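Local coordinates for TAF6 (PDB 4ATG), which probably serves as a subunit of the general transcription factor TFIID, its HEAT-repeat C-terminal domain taking part in formation of the Taf6-Taf9 complex, at residues L11-D14 against K15-M19; M24-I27 against A28-C31; L69-S72 against L73-K77; Y125-L128 against A129-L133. All blocks are in the same frame, centred on the assembly; numbering follows the deposited sequence.

Contact 1. Residues L11-D14 against K15-M19; sequences LYFD and KILSM
Two adjacent aromatic residues, Tyr12 and Phe13, each receive an aliphatic branch from the residue four positions further along helix 7-20. The Tyr12 ring has Ile16 lying over one face: Ile16 CG1 approaches the ring carbon Tyr12 CE2 to 3.7 Å, and Ile16 CD1 continues across the ring toward the phenol end, 3.9 Å from Tyr12 OH. Phe13 and Leu17 repeat the pattern on another side of the helix. Methyl CD1 of Leu17 sits 3.8 Å from the centroid of the Phe13 ring, 30° off its normal, and is closest to CZ, so it rests over the outer half of the face. Both rings are in position because CG is anti to the backbone N (chi1 -171° for Tyr12, 174° for Phe13), which swings them along the helix toward the following turn. The i to i+4 backbone bonds run beneath, the one from Ile16 N to Tyr12 O being 2.9 Å long. On the solvent side Ser18 OG donates to Lys15 O at 2.6 Å, giving that carbonyl a side-chain partner near the end of the helix. Tyr12 and Ile16 also reach Cys31 of helix 25-34, whereas Phe13 and Leu17 meet Phe45 of helix 42-55. Across the contact, side chains thus meet through CH-pi and dispersion forces, and the hydrogen bonds between the two segments are all backbone ones.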
loop_
_atom_site.group_PDB
_atom_site.type_symbol
_atom_site.label_atom_id
_atom_site.label_comp_id
_atom_site.label_asym_id
_atom_site.label_seq_id
_atom_site.Cartn_x
_atom_site.Cartn_y
_atom_site.Cartn_z
ATOM N N LEU A 11 -21.196 13.770 9.486
ATOM C CA LEU A 11 -20.446 14.508 10.501
ATOM C C LEU A 11 -19.289 13.682 11.095
ATOM O O LEU A 11 -18.194 14.213 11.258
ATOM C CB LEU A 11 -21.372 15.070 11.570
ATOM C CG LEU A 11 -22.290 16.229 11.093
ATOM C CD1 LEU A 11 -23.353 16.516 12.114
ATOM C CD2 LEU A 11 -21.495 17.523 10.819
ATOM N N TYR A 12 -19.502 12.380 11.331
ATOM C CA TYR A 12 -18.456 11.488 11.842
ATOM C C TYR A 12 -17.349 11.323 10.793
ATOM O O TYR A 12 -16.161 11.447 11.108
ATOM C CB TYR A 12 -19.032 10.110 12.214
ATOM C CG TYR A 12 -18.045 9.219 12.940
ATOM C CD1 TYR A 12 -17.769 9.406 14.297
ATOM C CD2 TYR A 12 -17.354 8.215 12.265
ATOM C CE1 TYR A 12 -16.893 8.558 14.979
ATOM C CE2 TYR A 12 -16.439 7.393 12.928
ATOM C CZ TYR A 12 -16.228 7.558 14.291
ATOM O OH TYR A 12 -15.336 6.744 14.946
ATOM N N PHE A 13 -17.764 11.079 9.548
ATOM C CA PHE A 13 -16.880 10.927 8.390
ATOM C C PHE A 13 -16.001 12.179 8.289
ATOM O O PHE A 13 -14.773 12.058 8.246
ATOM C CB PHE A 13 -17.724 10.749 7.125
ATOM C CG PHE A 13 -16.899 10.725 5.854
ATOM C CD1 PHE A 13 -16.166 9.596 5.502
ATOM C CD2 PHE A 13 -16.889 11.814 4.996
ATOM C CE1 PHE A 13 -15.398 9.581 4.340
ATOM C CE2 PHE A 13 -16.142 11.785 3.818
ATOM C CZ PHE A 13 -15.410 10.670 3.495
ATOM N N ASP A 14 -16.621 13.373 8.254
ATOM C CA ASP A 14 -15.873 14.634 8.174
ATOM C C ASP A 14 -14.943 14.797 9.367
ATOM O O ASP A 14 -13.815 15.269 9.187
ATOM C CB ASP A 14 -16.803 15.844 8.043
ATOM C CG ASP A 14 -17.571 15.912 6.721
ATOM O OD1 ASP A 14 -17.141 15.236 5.727
ATOM O OD2 ASP A 14 -18.566 16.644 6.664
ATOM N N LYS A 15 -15.385 14.381 10.579
ATOM C CA LYS A 15 -14.561 14.516 11.805
ATOM C C LYS A 15 -13.278 13.677 11.700
ATOM O O LYS A 15 -12.193 14.188 11.946
ATOM C CB LYS A 15 -15.350 14.101 13.064
ATOM C CG LYS A 15 -14.552 14.293 14.349
ATOM C CD LYS A 15 -14.325 15.794 14.562
ATOM C CE LYS A 15 -13.385 16.104 15.666
ATOM N NZ LYS A 15 -13.175 17.593 15.768
ATOM N N ILE A 16 -13.398 12.409 11.310
ATOM C CA ILE A 16 -12.237 11.522 11.162
ATOM C C ILE A 16 -11.247 12.104 10.161
ATOM O O ILE A 16 -10.040 12.123 10.419
ATOM C CB ILE A 16 -12.680 10.083 10.756
ATOM C CG1 ILE A 16 -13.491 9.401 11.909
ATOM C CG2 ILE A 16 -11.458 9.224 10.312
ATOM C CD1 ILE A 16 -12.767 9.192 13.285
ATOM N N LEU A 17 -11.748 12.523 9.006
ATOM C CA LEU A 17 -10.874 13.082 7.964
ATOM C C LEU A 17 -10.128 14.321 8.463
ATOM O O LEU A 17 -8.925 14.452 8.222
ATOM C CB LEU A 17 -11.660 13.365 6.683
ATOM C CG LEU A 17 -12.308 12.118 5.996
ATOM C CD1 LEU A 17 -12.822 12.491 4.674
ATOM C CD2 LEU A 17 -11.382 10.896 5.942
ATOM N N SER A 18 -10.804 15.159 9.246
ATOM C CA SER A 18 -10.217 16.378 9.808
ATOM C C SER A 18 -9.102 16.067 10.816
ATOM O O SER A 18 -8.287 16.951 11.103
ATOM C CB SER A 18 -11.283 17.222 10.497
ATOM O OG SER A 18 -11.568 16.704 11.790
ATOM N N MET A 19 -9.101 14.851 11.389
ATOM C CA MET A 19 -8.104 14.402 12.379
ATOM C C MET A 19 -6.808 13.869 11.735
ATOM O O MET A 19 -5.806 13.786 12.408
ATOM C CB MET A 19 -8.720 13.338 13.317
ATOM C CG MET A 19 -9.838 13.924 14.241
ATOM S SD MET A 19 -10.984 12.661 14.867
ATOM C CE MET A 19 -10.013 11.991 16.187
#

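Contact 2. Residues M24-I27 against A28-C31; sequences MKDI and AIEC
Four successive i to i+4 bonds carry the backbone from Met24 to Cys31, beginning with Ala28 N to Met24 O at 3.2 Å. The last of them, Cys31 N to Ile27 O, is shorter at 2.8 Å. Met24 occupies the N-cap position, and its carbonyl is the first of this series to accept. Among the side chains, Ile27 and Cys31 form the apolar pair: methyl CG2 of Ile27 lies 4.1 Å from Cys31 SG, a loose van der Waals approach on the side that faces helix 7-20. The sulfur gets there with chi1 at -70°, beside its own backbone N, which also brings Cys31 SG to 3.3 Å from Ile27 O. Helix 25-34 packs against the preceding helix 7-20 within the HEAT-repeat domain, and Ile27 touches Met19 there. Another side of the helix belongs to Ile29, which reaches Ala68 and Leu69 of helix 60-75. Ile29 extends beside Asp26, and its CD1 comes to 4.0 Å from Asp26 OD1. Carbon CG1 of the same isoleucine packs 3.3 Å from Lys25 O, the carbonyl that also accepts from Ile29 N. Within the first turn, Lys25 NZ and Asp26 OD2 make a long salt bridge of 3.7 Å between adjacent residues.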
loop_
_atom_site.group_PDB
_atom_site.type_symbol
_atom_site.label_atom_id
_atom_site.label_comp_id
_atom_site.label_asym_id
_atom_site.label_seq_id
_atom_site.Cartn_x
_atom_site.Cartn_y
_atom_site.Cartn_z
ATOM N N MET A 24 -4.440 14.488 16.639
ATOM C CA MET A 24 -5.404 13.416 16.927
ATOM C C MET A 24 -5.375 12.267 15.895
ATOM O O MET A 24 -6.255 11.404 15.925
ATOM C CB MET A 24 -6.831 14.000 17.005
ATOM C CG MET A 24 -6.972 15.085 18.063
ATOM S SD MET A 24 -8.664 15.717 18.173
ATOM C CE MET A 24 -8.771 16.674 16.679
ATOM N N LYS A 25 -4.379 12.253 14.986
ATOM C CA LYS A 25 -4.285 11.216 13.946
ATOM C C LYS A 25 -4.273 9.806 14.513
ATOM O O LYS A 25 -4.815 8.911 13.885
ATOM C CB LYS A 25 -3.079 11.465 13.009
ATOM C CG LYS A 25 -1.736 11.478 13.719
ATOM C CD LYS A 25 -0.564 11.502 12.759
ATOM C CE LYS A 25 0.750 11.710 13.485
ATOM N NZ LYS A 25 1.001 10.655 14.502
ATOM N N ASP A 26 -3.650 9.595 15.692
ATOM C CA ASP A 26 -3.603 8.260 16.297
ATOM C C ASP A 26 -4.992 7.787 16.803
ATOM O O ASP A 26 -5.300 6.590 16.764
ATOM C CB ASP A 26 -2.534 8.211 17.383
ATOM C CG ASP A 26 -1.112 8.250 16.832
ATOM O OD1 ASP A 26 -0.868 7.659 15.753
ATOM O OD2 ASP A 26 -0.250 8.855 17.475
ATOM N N ILE A 27 -5.823 8.732 17.268
ATOM C CA ILE A 27 -7.208 8.447 17.688
ATOM C C ILE A 27 -8.008 8.028 16.460
ATOM O O ILE A 27 -8.728 7.021 16.518
ATOM C CB ILE A 27 -7.849 9.680 18.405
ATOM C CG1 ILE A 27 -7.035 10.054 19.655
ATOM C CG2 ILE A 27 -9.309 9.369 18.792
ATOM C CD1 ILE A 27 -7.356 11.452 20.244
ATOM N N ALA A 28 -7.864 8.761 15.333
ATOM C CA ALA A 28 -8.563 8.404 14.081
ATOM C C ALA A 28 -8.185 6.985 13.612
ATOM O O ALA A 28 -9.055 6.213 13.206
ATOM C CB ALA A 28 -8.226 9.421 12.985
ATOM N N ILE A 29 -6.893 6.632 13.691
ATOM C CA ILE A 29 -6.410 5.286 13.303
ATOM C C ILE A 29 -7.077 4.254 14.212
ATOM O O ILE A 29 -7.587 3.239 13.723
ATOM C CB ILE A 29 -4.851 5.232 13.365
ATOM C CG1 ILE A 29 -4.230 6.119 12.253
ATOM C CG2 ILE A 29 -4.326 3.792 13.265
ATOM C CD1 ILE A 29 -2.716 6.432 12.459
ATOM N N GLU A 30 -7.106 4.521 15.534
ATOM C CA GLU A 30 -7.774 3.591 16.472
ATOM C C GLU A 30 -9.268 3.476 16.147
ATOM O O GLU A 30 -9.803 2.361 16.157
ATOM C CB GLU A 30 -7.594 4.031 17.943
ATOM C CG GLU A 30 -8.252 3.095 18.959
ATOM C CD GLU A 30 -7.609 1.744 19.235
ATOM O OE1 GLU A 30 -6.678 1.346 18.495
ATOM O OE2 GLU A 30 -8.056 1.070 20.192
ATOM N N CYS A 31 -9.968 4.627 15.925
ATOM C CA CYS A 31 -11.409 4.613 15.612
ATOM C C CYS A 31 -11.725 3.717 14.432
ATOM O O CYS A 31 -12.726 3.017 14.479
ATOM C CB CYS A 31 -11.951 6.018 15.364
ATOM S SG CYS A 31 -12.019 7.051 16.849
#

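Contact 3. Residues L69-S72 against L73-K77; sequences LYFS and LIKNK
Leu73 begins the last turn of helix 60-75, a buried part of the HEAT-repeat domain; its N donates to Leu69 O, and its CG lies 3.6 Å from the same carbonyl oxygen. The leucine side chain goes on to meet Phe45 of helix 42-55. Ile74 follows, bonding through its N to Tyr70 O at 2.9 Å while its CG1 and CD1 lie against that oxygen; beyond it stand Ile113 and Ile117 of helix 104-121. Lys75 supplies the side-chain contact proper. Its aliphatic part runs alongside Phe71, with CG over one face of the ring, 3.9 Å from the centroid and only 17° off the normal. The bend at chi2 (-68°) keeps Lys75 CD near the ring too, 3.9 Å from Phe71 CZ; a second bend, at chi3, turns the chain on beyond it, and NZ reaches the hydroxyl of Tyr116, whose ring meets that of Phe71 edge-to-face. At Asn76 the chain leaves helical geometry. Its amide ties the helix end to neighbouring backbone, ND2 donating to the carbonyls of Leu32 and Glu35 and OD1 accepting from His78 N, while Asn76 N makes a weak bond of 2.9 Å to Ser72 O with an angle of 122° at the hydrogen.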
loop_
_atom_site.group_PDB
_atom_site.type_symbol
_atom_site.label_atom_id
_atom_site.label_comp_id
_atom_site.label_asym_id
_atom_site.label_seq_id
_atom_site.Cartn_x
_atom_site.Cartn_y
_atom_site.Cartn_z
ATOM N N LEU A 69 -4.498 4.003 8.258
ATOM C CA LEU A 69 -5.971 4.007 8.208
ATOM C C LEU A 69 -6.463 2.843 7.353
ATOM O O LEU A 69 -7.466 2.200 7.691
ATOM C CB LEU A 69 -6.500 5.337 7.673
ATOM C CG LEU A 69 -6.319 6.554 8.626
ATOM C CD1 LEU A 69 -6.690 7.841 7.889
ATOM C CD2 LEU A 69 -7.223 6.425 9.828
ATOM N N TYR A 70 -5.790 2.569 6.229
ATOM C CA TYR A 70 -6.202 1.402 5.418
ATOM C C TYR A 70 -6.088 0.118 6.248
ATOM O O TYR A 70 -6.992 -0.719 6.223
ATOM C CB TYR A 70 -5.312 1.231 4.195
ATOM C CG TYR A 70 -5.606 2.159 3.030
ATOM C CD1 TYR A 70 -6.903 2.618 2.780
ATOM C CD2 TYR A 70 -4.604 2.513 2.135
ATOM C CE1 TYR A 70 -7.183 3.423 1.670
ATOM C CE2 TYR A 70 -4.874 3.300 1.017
ATOM C CZ TYR A 70 -6.159 3.767 0.800
ATOM O OH TYR A 70 -6.392 4.568 -0.286
ATOM N N PHE A 71 -4.972 -0.045 6.967
ATOM C CA PHE A 71 -4.750 -1.246 7.776
ATOM C C PHE A 71 -5.792 -1.350 8.878
ATOM O O PHE A 71 -6.229 -2.449 9.208
ATOM C CB PHE A 71 -3.308 -1.242 8.353
ATOM C CG PHE A 71 -2.901 -2.571 8.968
ATOM C CD1 PHE A 71 -3.101 -3.767 8.280
ATOM C CD2 PHE A 71 -2.343 -2.625 10.240
ATOM C CE1 PHE A 71 -2.731 -4.998 8.852
ATOM C CE2 PHE A 71 -1.976 -3.853 10.810
ATOM C CZ PHE A 71 -2.177 -5.026 10.114
ATOM N N SER A 72 -6.202 -0.207 9.464
ATOM C CA SER A 72 -7.226 -0.232 10.518
ATOM C C SER A 72 -8.527 -0.778 9.936
ATOM O O SER A 72 -9.158 -1.620 10.556
ATOM C CB SER A 72 -7.490 1.170 11.072
ATOM O OG SER A 72 -6.469 1.610 11.956
ATOM N N LEU A 73 -8.933 -0.290 8.759
ATOM C CA LEU A 73 -10.201 -0.754 8.148
ATOM C C LEU A 73 -10.095 -2.245 7.774
ATOM O O LEU A 73 -11.032 -3.022 8.019
ATOM C CB LEU A 73 -10.500 0.087 6.899
ATOM C CG LEU A 73 -10.935 1.547 7.131
ATOM C CD1 LEU A 73 -11.095 2.264 5.765
ATOM C CD2 LEU A 73 -12.253 1.612 7.876
ATOM N N ILE A 74 -8.918 -2.659 7.273
ATOM C CA ILE A 74 -8.686 -4.085 6.932
ATOM C C ILE A 74 -8.831 -4.961 8.190
ATOM O O ILE A 74 -9.406 -6.052 8.118
ATOM C CB ILE A 74 -7.293 -4.261 6.247
ATOM C CG1 ILE A 74 -7.280 -3.633 4.843
ATOM C CG2 ILE A 74 -6.876 -5.772 6.158
ATOM C CD1 ILE A 74 -5.873 -3.406 4.315
ATOM N N LYS A 75 -8.320 -4.486 9.341
ATOM C CA LYS A 75 -8.370 -5.229 10.623
ATOM C C LYS A 75 -9.657 -5.114 11.442
ATOM O O LYS A 75 -9.848 -5.876 12.395
ATOM C CB LYS A 75 -7.184 -4.842 11.528
ATOM C CG LYS A 75 -5.800 -5.256 10.992
ATOM C CD LYS A 75 -5.571 -6.769 10.964
ATOM C CE LYS A 75 -5.059 -7.354 12.264
ATOM N NZ LYS A 75 -4.644 -8.779 12.101
ATOM N N ASN A 76 -10.502 -4.147 11.123
ATOM C CA ASN A 76 -11.738 -3.904 11.878
ATOM C C ASN A 76 -12.695 -5.074 11.790
ATOM O O ASN A 76 -13.186 -5.408 10.718
ATOM C CB ASN A 76 -12.377 -2.554 11.456
ATOM C CG ASN A 76 -13.500 -2.071 12.337
ATOM O OD1 ASN A 76 -14.206 -2.858 12.968
ATOM N ND2 ASN A 76 -13.676 -0.749 12.424
ATOM N N LYS A 77 -12.920 -5.736 12.933
ATOM C CA LYS A 77 -13.827 -6.895 13.012
ATOM C C LYS A 77 -15.307 -6.514 12.693
ATOM O O LYS A 77 -16.137 -7.390 12.433
ATOM C CB LYS A 77 -13.685 -7.590 14.389
ATOM C CG LYS A 77 -14.327 -6.841 15.555
ATOM C CD LYS A 77 -14.180 -7.635 16.873
ATOM C CE LYS A 77 -15.044 -7.093 17.985
ATOM N NZ LYS A 77 -14.751 -7.768 19.273
#

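Contact 4. Residues Y125-L128 against A129-L133; sequences YKTL and APRVL
Tyr125 opens a type I beta turn that leads straight into helix 128-140, and its carbonyl is joined to the helix start through water: Tyr125 O accepts from water 1 at 2.9 Å, and the same water accepts from Ala129 N at 2.9 Å. The turn is closed by Leu128 N bonding to Tyr125 O, while the phenol hydroxyl reaches away to Asp82. Lys126 is next, and its carbonyl oxygen meets carbon, Pro130 CD lying 3.2 Å from Lys126 O. Since proline has no N-H to give, Pro130 N cannot offer Lys126 O the i to i+4 bond. Thr127 and Arg131 then run next to each other in one direction. Thr127 CB is centred on one face of the Arg131 guanidinium, 3.6 Å from its plane, with CG2 toward NH2 and OG1 toward NH1; OG1 faces the flat group from above, at an angle unsuited to hydrogen bonding. The extended arginine chain (chi2 173°, chi3 -174°) carries the guanidinium back over the threonine, and Arg131 N makes a weak bond to Thr127 O. Leu128 ends the segment: its carbonyl takes Val132 N at 3.2 Å, and its methyl CD2 approaches Val132 CG2 only loosely. Both side chains meet Leu89 of helix 85-97, and Leu128 also meets Ile117 and Tyr121. The start of helix 128-140 thus rests on one good backbone bond, a weak one and a water bridge, and Arg131 meets Thr127 through van der Waals contact over its flat face.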
loop_
_atom_site.group_PDB
_atom_site.type_symbol
_atom_site.label_atom_id
_atom_site.label_comp_id
_atom_site.label_asym_id
_atom_site.label_seq_id
_atom_site.Cartn_x
_atom_site.Cartn_y
_atom_site.Cartn_z
ATOM N N TYR A 125 -9.143 -14.892 -3.395
ATOM C CA TYR A 125 -9.471 -14.119 -4.603
ATOM C C TYR A 125 -8.387 -14.323 -5.645
ATOM O O TYR A 125 -7.294 -13.781 -5.500
ATOM C CB TYR A 125 -9.694 -12.628 -4.226
ATOM C CG TYR A 125 -10.824 -12.458 -3.222
ATOM C CD1 TYR A 125 -12.152 -12.623 -3.604
ATOM C CD2 TYR A 125 -10.559 -12.204 -1.876
ATOM C CE1 TYR A 125 -13.187 -12.567 -2.677
ATOM C CE2 TYR A 125 -11.590 -12.108 -0.941
ATOM C CZ TYR A 125 -12.902 -12.309 -1.349
ATOM O OH TYR A 125 -13.932 -12.255 -0.459
ATOM N N LYS A 126 -8.683 -15.132 -6.672
ATOM C CA LYS A 126 -7.730 -15.551 -7.715
ATOM C C LYS A 126 -6.961 -14.461 -8.462
ATOM O O LYS A 126 -5.805 -14.682 -8.798
ATOM C CB LYS A 126 -8.358 -16.570 -8.698
ATOM C CG LYS A 126 -9.500 -16.019 -9.549
ATOM C CD LYS A 126 -10.065 -17.069 -10.495
ATOM C CE LYS A 126 -11.184 -16.511 -11.338
ATOM N NZ LYS A 126 -11.590 -17.464 -12.402
ATOM N N THR A 127 -7.587 -13.315 -8.734
ATOM C CA THR A 127 -6.940 -12.241 -9.506
ATOM C C THR A 127 -5.974 -11.398 -8.662
ATOM O O THR A 127 -5.182 -10.645 -9.217
ATOM C CB THR A 127 -7.999 -11.324 -10.120
ATOM O OG1 THR A 127 -8.723 -10.697 -9.061
ATOM C CG2 THR A 127 -8.953 -12.055 -11.069
ATOM N N LEU A 128 -6.045 -11.508 -7.339
ATOM C CA LEU A 128 -5.229 -10.686 -6.439
ATOM C C LEU A 128 -3.701 -10.828 -6.628
ATOM O O LEU A 128 -3.038 -9.818 -6.884
ATOM C CB LEU A 128 -5.656 -10.953 -4.985
ATOM C CG LEU A 128 -5.277 -9.925 -3.936
ATOM C CD1 LEU A 128 -6.323 -9.890 -2.825
ATOM C CD2 LEU A 128 -3.879 -10.194 -3.363
ATOM N N ALA A 129 -3.141 -12.036 -6.442
ATOM C CA ALA A 129 -1.690 -12.241 -6.510
ATOM C C ALA A 129 -1.123 -11.939 -7.908
ATOM O O ALA A 129 -0.139 -11.201 -7.974
ATOM C CB ALA A 129 -1.313 -13.652 -6.079
ATOM N N PRO A 130 -1.723 -12.430 -9.028
ATOM C CA PRO A 130 -1.155 -12.119 -10.348
ATOM C C PRO A 130 -1.066 -10.630 -10.632
ATOM O O PRO A 130 -0.040 -10.195 -11.144
ATOM C CB PRO A 130 -2.086 -12.860 -11.322
ATOM C CG PRO A 130 -2.681 -13.959 -10.510
ATOM C CD PRO A 130 -2.901 -13.315 -9.176
ATOM N N ARG A 131 -2.092 -9.849 -10.247
ATOM C CA ARG A 131 -2.128 -8.398 -10.439
ATOM C C ARG A 131 -1.013 -7.692 -9.649
ATOM O O ARG A 131 -0.312 -6.841 -10.209
ATOM C CB ARG A 131 -3.515 -7.823 -10.093
ATOM C CG ARG A 131 -4.543 -8.092 -11.195
ATOM C CD ARG A 131 -5.955 -7.693 -10.797
ATOM N NE ARG A 131 -6.921 -8.105 -11.817
ATOM C CZ ARG A 131 -8.242 -8.059 -11.669
ATOM N NH1 ARG A 131 -8.776 -7.622 -10.534
ATOM N NH2 ARG A 131 -9.039 -8.464 -12.649
ATOM N N VAL A 132 -0.843 -8.062 -8.369
ATOM C CA VAL A 132 0.206 -7.519 -7.495
ATOM C C VAL A 132 1.586 -7.866 -8.082
ATOM O O VAL A 132 2.403 -6.962 -8.260
ATOM C CB VAL A 132 0.047 -8.001 -6.013
ATOM C CG1 VAL A 132 1.292 -7.687 -5.174
ATOM C CG2 VAL A 132 -1.194 -7.382 -5.360
ATOM N N LEU A 133 1.840 -9.147 -8.418
ATOM C CA LEU A 133 3.149 -9.524 -8.951
ATOM C C LEU A 133 3.469 -8.835 -10.276
ATOM O O LEU A 133 4.628 -8.449 -10.500
ATOM C CB LEU A 133 3.322 -11.047 -9.085
ATOM C CG LEU A 133 3.148 -11.891 -7.820
ATOM C CD1 LEU A 133 3.262 -13.369 -8.152
ATOM C CD2 LEU A 133 4.188 -11.526 -6.754
HETATM O O HOH W 1 -4.575 -14.550 -5.940
#

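In the fold
Contacts 1, 2 and 3 form a connected group at the N-terminal end of the domain. Contacts 1 and 2, on successive helices with centres 11 Å apart, touch where Tyr12 OH packs on Cys31 CB at 3.5 Å and Met19 CE on Ile27 CG2 at 3.8 Å. Contact 2 passes to contact 3, 12 Å away between centres, through a probable hydrogen bond of 2.7 Å from Ser72 OG to Ile29 O. Contacts 1 and 3 do not touch. Contact 4 stands apart, its centre 20 Å from that of contact 3 and 33 Å from that of contact 1; there the backbone N of Lys126 is hydrogen-bonded to a bound buffer molecule, probably from crystallisation.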